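Side-chain contact in carbohydrate kinase (Agrobacterium tumefaciens, PDB 2NWH), which probably phosphorylates a sugar or a related small molecule with ATP, as other carbohydrate kinases of the pfkB family do: residues L138-N143 / D147-L152. Numbering follows the deposited sequence.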
loop_
_atom_site.group_PDB
_atom_site.type_symbol
_atom_site.label_atom_id
_atom_site.label_comp_id
_atom_site.label_asym_id
_atom_site.label_seq_id
_atom_site.Cartn_x
_atom_site.Cartn_y
_atom_site.Cartn_z
ATOM N N LEU A 138 -12.870 2.508 1.384
ATOM C CA LEU A 138 -12.241 1.799 0.252
ATOM C C LEU A 138 -10.767 2.133 0.158
ATOM O O LEU A 138 -10.344 3.279 0.482
ATOM C CB LEU A 138 -12.891 2.189 -1.080
ATOM C CG LEU A 138 -14.425 2.050 -1.136
ATOM C CD1 LEU A 138 -14.935 2.526 -2.477
ATOM C CD2 LEU A 138 -14.889 0.618 -0.828
ATOM N N LEU A 139 -9.991 1.149 -0.310
ATOM C CA LEU A 139 -8.592 1.386 -0.584
ATOM C C LEU A 139 -8.248 0.736 -1.902
ATOM O O LEU A 139 -8.543 -0.443 -2.109
ATOM C CB LEU A 139 -7.698 0.810 0.537
ATOM C CG LEU A 139 -6.165 0.821 0.236
ATOM C CD1 LEU A 139 -5.612 2.271 0.075
ATOM C CD2 LEU A 139 -5.404 0.029 1.341
ATOM N N CYS A 140 -7.572 1.462 -2.782
ATOM C CA CYS A 140 -7.135 0.820 -4.015
ATOM C C CYS A 140 -5.648 1.058 -4.187
ATOM O O CYS A 140 -5.029 1.849 -3.436
ATOM C CB CYS A 140 -7.931 1.375 -5.216
ATOM S SG CYS A 140 -7.603 3.155 -5.590
ATOM N N ASP A 141 -5.072 0.398 -5.177
ATOM C CA ASP A 141 -3.739 0.759 -5.564
ATOM C C ASP A 141 -3.674 0.894 -7.087
ATOM O O ASP A 141 -4.598 0.488 -7.825
ATOM C CB ASP A 141 -2.680 -0.160 -4.989
ATOM C CG ASP A 141 -2.712 -1.554 -5.613
ATOM O OD1 ASP A 141 -3.135 -1.682 -6.787
ATOM O OD2 ASP A 141 -2.297 -2.512 -4.939
ATOM N N ALA A 142 -2.568 1.482 -7.532
ATOM C CA ALA A 142 -2.438 1.830 -8.927
ATOM C C ALA A 142 -1.965 0.637 -9.774
ATOM O O ALA A 142 -1.557 0.830 -10.927
ATOM C CB ALA A 142 -1.514 3.093 -9.081
ATOM N N ASN A 143 -2.042 -0.587 -9.218
ATOM C CA ASN A 143 -1.889 -1.812 -10.026
ATOM C C ASN A 143 -3.075 -2.030 -10.960
ATOM O O ASN A 143 -2.960 -2.709 -12.003
ATOM C CB ASN A 143 -1.732 -3.074 -9.169
ATOM C CG ASN A 143 -0.378 -3.196 -8.543
ATOM O OD1 ASN A 143 -0.252 -3.313 -7.312
ATOM N ND2 ASN A 143 0.659 -3.162 -9.376
ATOM N N ASP A 147 -8.495 3.242 -16.417
ATOM C CA ASP A 147 -9.942 3.445 -16.519
ATOM C C ASP A 147 -10.733 2.790 -15.385
ATOM O O ASP A 147 -11.816 3.244 -15.017
ATOM C CB ASP A 147 -10.523 3.087 -17.904
ATOM C CG ASP A 147 -10.084 1.703 -18.416
ATOM O OD1 ASP A 147 -10.634 1.258 -19.461
ATOM O OD2 ASP A 147 -9.201 1.061 -17.810
ATOM N N THR A 148 -10.170 1.716 -14.826
ATOM C CA THR A 148 -10.781 1.050 -13.693
ATOM C C THR A 148 -10.698 1.931 -12.463
ATOM O O THR A 148 -11.662 2.029 -11.700
ATOM C CB THR A 148 -10.140 -0.344 -13.467
ATOM O OG1 THR A 148 -10.314 -1.078 -14.689
ATOM C CG2 THR A 148 -10.890 -1.100 -12.351
ATOM N N LEU A 149 -9.559 2.613 -12.309
ATOM C CA LEU A 149 -9.377 3.508 -11.206
ATOM C C LEU A 149 -10.355 4.673 -11.299
ATOM O O LEU A 149 -11.031 5.005 -10.332
ATOM C CB LEU A 149 -7.932 3.970 -11.137
ATOM C CG LEU A 149 -6.899 2.934 -10.724
ATOM C CD1 LEU A 149 -5.507 3.416 -11.085
ATOM C CD2 LEU A 149 -7.028 2.652 -9.227
ATOM N N THR A 150 -10.531 5.235 -12.490
ATOM C CA THR A 150 -11.541 6.293 -12.650
ATOM C C THR A 150 -12.977 5.813 -12.339
ATOM O O THR A 150 -13.740 6.513 -11.623
ATOM C CB THR A 150 -11.463 6.873 -14.054
ATOM O OG1 THR A 150 -10.090 7.156 -14.354
ATOM C CG2 THR A 150 -12.324 8.154 -14.194
ATOM N N ALA A 151 -13.344 4.627 -12.857
ATOM C CA ALA A 151 -14.671 4.069 -12.624
ATOM C C ALA A 151 -14.907 3.813 -11.144
ATOM O O ALA A 151 -16.016 4.081 -10.647
ATOM C CB ALA A 151 -14.880 2.782 -13.418
ATOM N N LEU A 152 -13.870 3.300 -10.474
ATOM C CA LEU A 152 -13.879 3.104 -9.007
ATOM C C LEU A 152 -14.138 4.426 -8.273
ATOM O O LEU A 152 -14.984 4.484 -7.363
ATOM C CB LEU A 152 -12.562 2.488 -8.497
ATOM C CG LEU A 152 -12.578 2.183 -6.997
ATOM C CD1 LEU A 152 -13.815 1.342 -6.536
ATOM C CD2 LEU A 152 -11.233 1.593 -6.522
#
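Leu149 and Leu152 of helix 146-158 pack on Cys140 in the first half of a beta-alpha-beta crossover, where strand 137-141 ends, the chain turns back and the helix runs almost antiparallel to the strand (167° between segment axes). The contact is apolar. Cys140 lies at its middle, touched by both leucines: SG sits between its own backbone N and carbonyl carbon (chi1 66°) and meets Leu149 CD2 at 3.7 Å, while Cys140 CB rests against Leu152 CD2 at 3.6 Å. The two leucines thus reach the cysteine with one methyl each, Leu149 at the sulfur and Leu152 chiefly at the beta carbon. They come from successive turns of the helix, and Leu152, with CG swung anti to the backbone N (chi1 -176°), brings its CD2 to Cys140. Leu149 also spans the end of the strand: Leu149 CD2 lies 3.5 Å from the carbonyl oxygen Asp141 O, and Leu149 CD1 lies 4.1 Å from Ala142 CA. Toward the start of the strand, Leu138 CD1 and Leu152 CD1 make a looser contact at 4.4 Å. Leu152 also touches Leu123 of helix 120-123, and Leu163 of the neighbouring strand touches both Leu138 and Cys140. The CB of Asp141 points away from the helix. Asp141 OD1 accepts a 2.9 Å hydrogen bond from Asn143 N, from above the carboxylate plane, forming an Asx turn where the chain leaves the strand; OD2 accepts from the backbone N of Gly11 and of Gly42. Leu138 and Cys140 thus point to the helix and Leu139 and Asp141 away from it, an alternation that fits the parallel part of the central sheet in the alpha/beta fold of ribokinase-like pfkB kinases.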